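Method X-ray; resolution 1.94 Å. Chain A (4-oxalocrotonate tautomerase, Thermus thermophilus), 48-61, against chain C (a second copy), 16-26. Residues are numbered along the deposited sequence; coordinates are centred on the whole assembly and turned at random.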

# COMPACT_ATOMS: atom_id res chain seq x y z
N ARG A 48 15.81 -8.91 -1.96
CA ARG A 48 16.92 -8.05 -1.59
C ARG A 48 17.24 -6.94 -2.58
O ARG A 48 17.78 -5.91 -2.19
CB ARG A 48 18.16 -8.90 -1.31
CG ARG A 48 18.08 -9.64 0.02
CD ARG A 48 19.33 -10.47 0.26
NE ARG A 48 19.44 -10.93 1.64
CZ ARG A 48 18.51 -11.65 2.26
NH1 ARG A 48 18.69 -12.03 3.52
NH2 ARG A 48 17.41 -12.00 1.63
N ASP A 49 16.93 -7.13 -3.86
CA ASP A 49 17.20 -6.08 -4.83
C ASP A 49 15.99 -5.13 -4.97
O ASP A 49 15.91 -4.38 -5.93
CB ASP A 49 17.60 -6.67 -6.19
CG ASP A 49 16.48 -7.45 -6.86
OD1 ASP A 49 15.63 -8.02 -6.15
OD2 ASP A 49 16.46 -7.51 -8.11
N GLN A 50 15.08 -5.16 -4.00
CA GLN A 50 13.90 -4.29 -4.00
C GLN A 50 13.77 -3.48 -2.71
O GLN A 50 12.78 -2.77 -2.51
CB GLN A 50 12.62 -5.11 -4.13
CG GLN A 50 12.56 -6.01 -5.34
CD GLN A 50 11.27 -6.79 -5.39
OE1 GLN A 50 10.84 -7.36 -4.38
NE2 GLN A 50 10.66 -6.85 -6.57
N TRP A 51 14.75 -3.59 -1.83
CA TRP A 51 14.69 -2.88 -0.55
C TRP A 51 16.01 -2.20 -0.27
O TRP A 51 17.07 -2.82 -0.39
CB TRP A 51 14.36 -3.86 0.59
CG TRP A 51 13.48 -3.22 1.67
CD1 TRP A 51 13.01 -1.93 1.70
CD2 TRP A 51 12.95 -3.85 2.85
NE1 TRP A 51 12.24 -1.72 2.81
CE2 TRP A 51 12.18 -2.88 3.54
CE3 TRP A 51 13.06 -5.13 3.39
CZ2 TRP A 51 11.52 -3.16 4.73
CZ3 TRP A 51 12.40 -5.41 4.59
CH2 TRP A 51 11.64 -4.43 5.24
N ALA A 52 15.95 -0.94 0.12
CA ALA A 52 17.17 -0.20 0.38
C ALA A 52 17.06 0.67 1.62
O ALA A 52 15.98 1.15 1.97
CB ALA A 52 17.50 0.65 -0.82
N ALA A 53 18.20 0.87 2.27
CA ALA A 53 18.28 1.70 3.48
C ALA A 53 19.59 2.45 3.34
O ALA A 53 20.61 1.86 2.97
CB ALA A 53 18.32 0.83 4.72
N GLY A 54 19.57 3.74 3.60
CA GLY A 54 20.81 4.49 3.47
C GLY A 54 21.35 4.49 2.06
O GLY A 54 22.56 4.54 1.86
N GLY A 55 20.44 4.42 1.08
CA GLY A 55 20.83 4.46 -0.31
C GLY A 55 21.48 3.21 -0.87
O GLY A 55 21.96 3.21 -1.99
N VAL A 56 21.46 2.14 -0.11
CA VAL A 56 22.07 0.90 -0.56
C VAL A 56 21.06 -0.23 -0.58
O VAL A 56 20.42 -0.49 0.43
CB VAL A 56 23.22 0.47 0.41
CG1 VAL A 56 23.81 -0.88 -0.04
CG2 VAL A 56 24.30 1.54 0.46
N LEU A 57 20.92 -0.90 -1.73
CA LEU A 57 20.02 -2.05 -1.84
C LEU A 57 20.66 -3.22 -1.09
O LEU A 57 21.89 -3.38 -1.10
CB LEU A 57 19.88 -2.46 -3.31
CG LEU A 57 19.03 -1.60 -4.23
CD1 LEU A 57 19.29 -2.03 -5.67
CD2 LEU A 57 17.56 -1.75 -3.87
N PHE A 58 19.84 -4.04 -0.43
CA PHE A 58 20.35 -5.19 0.30
C PHE A 58 21.12 -6.13 -0.64
O PHE A 58 22.06 -6.81 -0.22
CB PHE A 58 19.20 -5.95 0.97
CG PHE A 58 18.65 -5.28 2.21
CD1 PHE A 58 19.43 -5.17 3.36
CD2 PHE A 58 17.36 -4.74 2.21
CE1 PHE A 58 18.93 -4.54 4.51
CE2 PHE A 58 16.85 -4.11 3.35
CZ PHE A 58 17.64 -4.00 4.50
N SER A 59 20.74 -6.16 -1.91
CA SER A 59 21.43 -7.02 -2.87
C SER A 59 22.87 -6.56 -3.09
O SER A 59 23.78 -7.39 -3.14
CB SER A 59 20.67 -7.06 -4.20
OG SER A 59 20.45 -5.75 -4.70
N ASP A 60 23.09 -5.25 -3.22
CA ASP A 60 24.43 -4.72 -3.43
C ASP A 60 25.25 -4.79 -2.15
O ASP A 60 26.48 -4.95 -2.20
CB ASP A 60 24.38 -3.28 -3.93
CG ASP A 60 23.91 -3.18 -5.36
OD1 ASP A 60 24.26 -4.09 -6.15
OD2 ASP A 60 23.21 -2.21 -5.69
N LYS A 61 24.57 -4.67 -1.02
CA LYS A 61 25.24 -4.74 0.28
C LYS A 61 25.84 -6.13 0.48
O LYS A 61 26.93 -6.27 1.04
CB LYS A 61 24.23 -4.45 1.40
CG LYS A 61 24.80 -4.52 2.80
CD LYS A 61 23.79 -4.03 3.83
CE LYS A 61 23.50 -2.54 3.66
NZ LYS A 61 22.53 -2.01 4.67
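Chain C, residues 16-26: KKRELVRRLTE

Chain C 16-26 is a continuous α-helix, with i to i-4 backbone hydrogen bonds from Leu C20 N to Glu C26 N, laid against a β-hairpin of a second copy of the same protein, chain A. In chain A, strand 51-53 turns back into strand 56-57 through a type I' turn from Ala A53 to Val A56, closed by the paired bonds Ala A53 N to Val A56 O and Val A56 N to Ala A53 O (both 3.2 Å); a helix follows from Phe A58. The C-terminal half of the chain C helix lies at the turn, where Gly A55 CA and Arg C22 CA are 4.8 Å apart, and its N-terminal half lies farther off, with Leu A57 CA 6.9 Å from Arg C18 CA and Asp A49 CA 8.4 Å from Lys C17 CA. The two stretches bury 519 Å² in all.

Val C21 (chi1 t) forms the apolar contact, pointing toward the hairpin and touching both strands, its CG1 3.5 Å from Ala A52 CB and its CG2 4.0 Å from Leu A57 CD2.

Both turn glycines have positive phi, which by itself favours glycine. At Gly A55 the helix adds a second constraint, since a CB there would point toward chain C and lie 3.2 Å from Arg C22 NH1. The bare CA of Gly A55 instead approaches Thr C25 OG1 to 3.4 Å. That hydroxyl donates to Val C21 O (2.7 Å) within its own helix. The Arg C22 guanidinium presents one face to Gly A55 O and Val A56 CG2; its NE is 3.4 Å from Gly A55 O, but the angle is too poor for a hydrogen bond.

Two salt bridges join the stretches. Arg C18 NH2 donates to Asp A60 OD1 (2.8 Å, 159°) and Arg C18 NE to Asp A60 OD2 (3.0 Å, 172°), a near-planar, two-pronged pairing with the first turn of the chain A helix. Lys C17 NZ makes a looser salt bridge to Asp A49 OD2 and a bond to Asp A49 O, each 3.2 Å and weak.

Water 1 reinforces the lysine pair, donating to Asp A49 OD2 (2.5 Å) and accepting from Lys C17 NZ (3.0 Å). At the turn, water 2 accepts from Gly A55 N (2.9 Å) and donates to Thr C25 OG1 (2.8 Å), while water 3 donates to Gly A55 O (2.9 Å) and Arg C18 O (2.7 Å). Both polar backbone atoms of Gly A55 are thus linked to the helix through solvent.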

# COMPACT_ATOMS: atom_id res chain seq x y z
N LYS C 16 20.30 0.70 -13.11
CA LYS C 16 19.29 1.74 -13.13
C LYS C 16 18.65 1.84 -11.75
O LYS C 16 18.39 2.93 -11.24
CB LYS C 16 18.22 1.43 -14.17
CG LYS C 16 17.74 2.65 -14.94
CD LYS C 16 18.91 3.32 -15.66
CE LYS C 16 18.46 4.49 -16.50
NZ LYS C 16 19.61 5.24 -17.07
N LYS C 17 18.40 0.69 -11.15
CA LYS C 17 17.78 0.63 -9.84
C LYS C 17 18.67 1.19 -8.76
O LYS C 17 18.20 1.93 -7.89
CB LYS C 17 17.38 -0.82 -9.53
CG LYS C 17 16.20 -1.29 -10.39
CD LYS C 17 15.99 -2.81 -10.38
CE LYS C 17 15.76 -3.35 -8.98
NZ LYS C 17 15.18 -4.73 -9.02
N ARG C 18 19.96 0.87 -8.80
CA ARG C 18 20.81 1.39 -7.74
C ARG C 18 20.98 2.91 -7.87
O ARG C 18 21.05 3.60 -6.86
CB ARG C 18 22.17 0.66 -7.70
CG ARG C 18 23.06 0.83 -8.90
CD ARG C 18 24.41 0.14 -8.66
NE ARG C 18 24.28 -1.29 -8.37
CZ ARG C 18 24.50 -2.26 -9.25
NH1 ARG C 18 24.88 -1.97 -10.49
NH2 ARG C 18 24.36 -3.53 -8.88
N GLU C 19 21.02 3.43 -9.10
CA GLU C 19 21.14 4.87 -9.26
C GLU C 19 19.86 5.54 -8.79
O GLU C 19 19.91 6.57 -8.12
CB GLU C 19 21.43 5.25 -10.72
CG GLU C 19 22.82 4.82 -11.18
CD GLU C 19 23.11 5.21 -12.61
OE1 GLU C 19 24.05 4.63 -13.20
OE2 GLU C 19 22.40 6.09 -13.13
N LEU C 20 18.71 4.95 -9.13
CA LEU C 20 17.43 5.51 -8.71
C LEU C 20 17.38 5.59 -7.18
O LEU C 20 17.00 6.61 -6.61
CB LEU C 20 16.27 4.65 -9.20
CG LEU C 20 14.89 5.06 -8.69
CD1 LEU C 20 14.49 6.39 -9.31
CD2 LEU C 20 13.88 3.98 -9.05
N VAL C 21 17.77 4.50 -6.52
CA VAL C 21 17.77 4.47 -5.06
C VAL C 21 18.70 5.53 -4.47
O VAL C 21 18.33 6.21 -3.50
CB VAL C 21 18.16 3.06 -4.53
CG1 VAL C 21 18.53 3.13 -3.06
CG2 VAL C 21 16.98 2.09 -4.72
N ARG C 22 19.89 5.70 -5.05
CA ARG C 22 20.82 6.72 -4.57
C ARG C 22 20.22 8.11 -4.71
O ARG C 22 20.22 8.88 -3.75
CB ARG C 22 22.15 6.69 -5.34
CG ARG C 22 23.12 5.61 -4.91
CD ARG C 22 23.65 5.81 -3.49
NE ARG C 22 24.72 4.86 -3.22
CZ ARG C 22 25.31 4.67 -2.04
NH1 ARG C 22 24.94 5.39 -0.98
NH2 ARG C 22 26.29 3.77 -1.94
N ARG C 23 19.73 8.43 -5.90
CA ARG C 23 19.14 9.75 -6.17
C ARG C 23 17.96 10.08 -5.26
O ARG C 23 17.87 11.19 -4.73
CB ARG C 23 18.71 9.86 -7.64
CG ARG C 23 19.86 9.77 -8.64
CD ARG C 23 20.69 11.05 -8.66
NE ARG C 23 21.33 11.31 -7.37
CZ ARG C 23 22.49 10.79 -6.98
NH1 ARG C 23 22.96 11.09 -5.78
NH2 ARG C 23 23.18 9.99 -7.79
N LEU C 24 17.05 9.11 -5.08
CA LEU C 24 15.89 9.31 -4.21
C LEU C 24 16.32 9.52 -2.76
O LEU C 24 15.75 10.34 -2.04
CB LEU C 24 14.96 8.09 -4.26
CG LEU C 24 14.21 7.80 -5.56
CD1 LEU C 24 13.45 6.49 -5.40
CD2 LEU C 24 13.23 8.94 -5.86
N THR C 25 17.32 8.76 -2.33
CA THR C 25 17.78 8.84 -0.97
C THR C 25 18.43 10.18 -0.67
O THR C 25 18.13 10.79 0.35
CB THR C 25 18.76 7.70 -0.62
OG1 THR C 25 18.10 6.43 -0.80
CG2 THR C 25 19.21 7.81 0.83
N GLU C 26 19.32 10.64 -1.55
CA GLU C 26 19.99 11.91 -1.30
C GLU C 26 18.98 13.06 -1.34
O GLU C 26 19.02 13.93 -0.49
CB GLU C 26 21.09 12.15 -2.35
CG GLU C 26 21.95 13.42 -2.12
CD GLU C 26 21.33 14.71 -2.65
OE1 GLU C 26 20.69 14.67 -3.73
OE2 GLU C 26 21.49 15.78 -2.01
O HOH W 1 17.77 -6.06 -9.73
O HOH W 2 17.58 4.33 0.93
O HOH W 3 21.95 2.29 -4.69